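Local coordinates for protein phiAB6 tailspike (Unidentified phage, PDB 5JS4) that probably binds and fragments the exopolysaccharide of Acinetobacter baumannii as a trimeric beta-helical tailspike of the bacteriophage, at residues F697-D700 with A704-D707. Sequence-based numbering, arbitrary orientation.
Sequences FWRD and ALVD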
ATOM      1  N   PHE A 697     -35.965  42.700 -38.272  1.00  7.88           N
ATOM      2  CA  PHE A 697     -36.402  43.596 -39.339  1.00  8.39           C
ATOM      3  C   PHE A 697     -35.230  44.498 -39.689  1.00  8.40           C
ATOM      4  O   PHE A 697     -34.640  45.103 -38.798  1.00  9.44           O
ATOM      5  CB  PHE A 697     -37.563  44.482 -38.870  1.00  8.84           C
ATOM      6  CG  PHE A 697     -38.836  43.734 -38.560  1.00  9.13           C
ATOM      7  CD1 PHE A 697     -38.933  42.931 -37.430  1.00  9.45           C
ATOM      8  CD2 PHE A 697     -39.947  43.864 -39.383  1.00  9.99           C
ATOM      9  CE1 PHE A 697     -40.110  42.254 -37.140  1.00 10.08           C
ATOM     10  CE2 PHE A 697     -41.127  43.197 -39.092  1.00 10.96           C
ATOM     11  CZ  PHE A 697     -41.202  42.389 -37.975  1.00 10.94           C
ATOM     12  N   TRP A 698     -34.903  44.588 -40.975  1.00  8.09           N
ATOM     13  CA  TRP A 698     -33.800  45.421 -41.454  1.00  7.51           C
ATOM     14  C   TRP A 698     -34.304  46.537 -42.354  1.00  7.40           C
ATOM     15  O   TRP A 698     -35.084  46.289 -43.273  1.00  8.40           O
ATOM     16  CB  TRP A 698     -32.817  44.584 -42.262  1.00  7.25           C
ATOM     17  CG  TRP A 698     -31.978  43.633 -41.479  1.00  7.12           C
ATOM     18  CD1 TRP A 698     -32.124  42.279 -41.397  1.00  7.34           C
ATOM     19  CD2 TRP A 698     -30.833  43.959 -40.688  1.00  7.02           C
ATOM     20  NE1 TRP A 698     -31.142  41.740 -40.606  1.00  7.69           N
ATOM     21  CE2 TRP A 698     -30.339  42.754 -40.150  1.00  7.14           C
ATOM     22  CE3 TRP A 698     -30.174  45.156 -40.381  1.00  7.12           C
ATOM     23  CZ2 TRP A 698     -29.214  42.708 -39.327  1.00  7.48           C
ATOM     24  CZ3 TRP A 698     -29.059  45.110 -39.559  1.00  7.46           C
ATOM     25  CH2 TRP A 698     -28.590  43.899 -39.041  1.00  7.44           C
ATOM     26  N   ARG A 699     -33.825  47.757 -42.119  1.00  7.39           N
ATOM     27  CA  ARG A 699     -34.228  48.913 -42.915  1.00  8.61           C
ATOM     28  C   ARG A 699     -33.038  49.784 -43.312  1.00  9.74           C
ATOM     29  O   ARG A 699     -32.041  49.860 -42.589  1.00 10.22           O
ATOM     30  CB  ARG A 699     -35.260  49.750 -42.156  1.00  8.62           C
ATOM     31  CG  ARG A 699     -36.557  49.002 -41.886  1.00  8.80           C
ATOM     32  CD  ARG A 699     -37.554  49.839 -41.104  1.00  9.31           C
ATOM     33  NE  ARG A 699     -38.745  49.059 -40.761  1.00  9.58           N
ATOM     34  CZ  ARG A 699     -38.841  48.226 -39.726  1.00  9.92           C
ATOM     35  NH1 ARG A 699     -37.823  48.042 -38.891  1.00  9.99           N
ATOM     36  NH2 ARG A 699     -39.979  47.568 -39.515  1.00 10.44           N
ATOM     37  N   ASP A 700     -33.157  50.440 -44.465  1.00 11.40           N
ATOM     38  CA  ASP A 700     -32.128  51.376 -44.939  1.00 13.71           C
ATOM     39  C   ASP A 700     -32.301  52.757 -44.296  1.00 14.94           C
ATOM     40  O   ASP A 700     -33.182  52.949 -43.455  1.00 14.49           O
ATOM     41  CB  ASP A 700     -32.119  51.460 -46.478  1.00 15.72           C
ATOM     42  CG  ASP A 700     -33.421  51.994 -47.066  1.00 17.51           C
ATOM     43  OD1 ASP A 700     -34.163  52.720 -46.377  1.00 17.83           O
ATOM     44  OD2 ASP A 700     -33.697  51.686 -48.246  1.00 21.83           O
ATOM     45  N   ALA A 704     -36.811  52.119 -45.253  1.00 13.81           N
ATOM     46  CA  ALA A 704     -37.442  51.101 -46.094  1.00 12.93           C
ATOM     47  C   ALA A 704     -36.839  49.731 -45.806  1.00 11.40           C
ATOM     48  O   ALA A 704     -35.631  49.604 -45.618  1.00 10.85           O
ATOM     49  CB  ALA A 704     -37.272  51.442 -47.563  1.00 13.77           C
ATOM     50  N   LEU A 705     -37.687  48.707 -45.791  1.00 10.51           N
ATOM     51  CA  LEU A 705     -37.234  47.339 -45.557  1.00  9.68           C
ATOM     52  C   LEU A 705     -36.231  46.911 -46.631  1.00  9.95           C
ATOM     53  O   LEU A 705     -36.447  47.156 -47.821  1.00 10.99           O
ATOM     54  CB  LEU A 705     -38.428  46.384 -45.506  1.00  9.99           C
ATOM     55  CG  LEU A 705     -39.280  46.554 -44.241  1.00 10.76           C
ATOM     56  CD1 LEU A 705     -40.676  45.981 -44.435  1.00 11.64           C
ATOM     57  CD2 LEU A 705     -38.599  45.916 -43.039  1.00 10.98           C
ATOM     58  N   VAL A 706     -35.132  46.300 -46.192  1.00  9.84           N
ATOM     59  CA  VAL A 706     -34.044  45.867 -47.083  1.00 10.20           C
ATOM     60  C   VAL A 706     -33.525  44.501 -46.661  1.00  9.65           C
ATOM     61  O   VAL A 706     -33.605  44.141 -45.494  1.00  9.21           O
ATOM     62  CB  VAL A 706     -32.846  46.846 -47.082  1.00 12.14           C
ATOM     63  CG1 VAL A 706     -33.223  48.162 -47.732  1.00 14.60           C
ATOM     64  CG2 VAL A 706     -32.290  47.056 -45.678  1.00 11.29           C
ATOM     65  N   ASP A 707     -32.967  43.761 -47.618  1.00 10.24           N
ATOM     66  CA  ASP A 707     -32.474  42.408 -47.382  1.00  9.81           C
ATOM     67  C   ASP A 707     -30.954  42.337 -47.359  1.00  9.46           C
ATOM     68  O   ASP A 707     -30.317  42.442 -48.405  1.00 11.10           O
ATOM     69  CB  ASP A 707     -32.994  41.471 -48.476  1.00 10.08           C
ATOM     70  CG  ASP A 707     -34.472  41.215 -48.358  1.00 11.09           C
ATOM     71  OD1 ASP A 707     -34.910  40.837 -47.253  1.00 11.43           O
ATOM     72  OD2 ASP A 707     -35.196  41.388 -49.362  1.00 14.43           O
TER
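Three hydrogen bonds tie D700 and W698 to A704 and V706 in the connection between strands 690-699 and 708-715, a short antiparallel chain reversal in which R699 and L705 form a single non-hydrogen-bonded bridge pair, flanked by two of the bonds. V706 N gives a 2.9 Å bond to W698 O, entering above the carbonyl plane, whereas D700 N reaches A704 O at 2.9 Å in a straighter approach to the C=O. The third bond fastens the mouth of the loop: A704 N donates to D700 OD1, striking the carboxylate from above its plane. With chi1 at 62°, the D700 carboxylate turns back over the loop, where OD1 is also hydrogen-bonded with S702 OG between the two segments. Beside the bridge, W698 O receives a CA-H...O contact from L705 CA at 3.3 Å.

The reversal joins two beta-sheets of the C-terminal region. V706 CG2 sits over the backbone between R699 C and D700 N, and its other methyl, CG1, lies against D700 CB. The W698 indole turns away from the loop and meets F711 edge-to-face. L705 and R699 run side by side; the arginine is extended from CG to NE, and its NH1 bonds G668 O of the second subunit. L705 CD2 lies 3.7 Å above one guanidinium face of R699, displaced toward the rim, and approaches the edge of the F697 ring at CD2, 4.4 Å away.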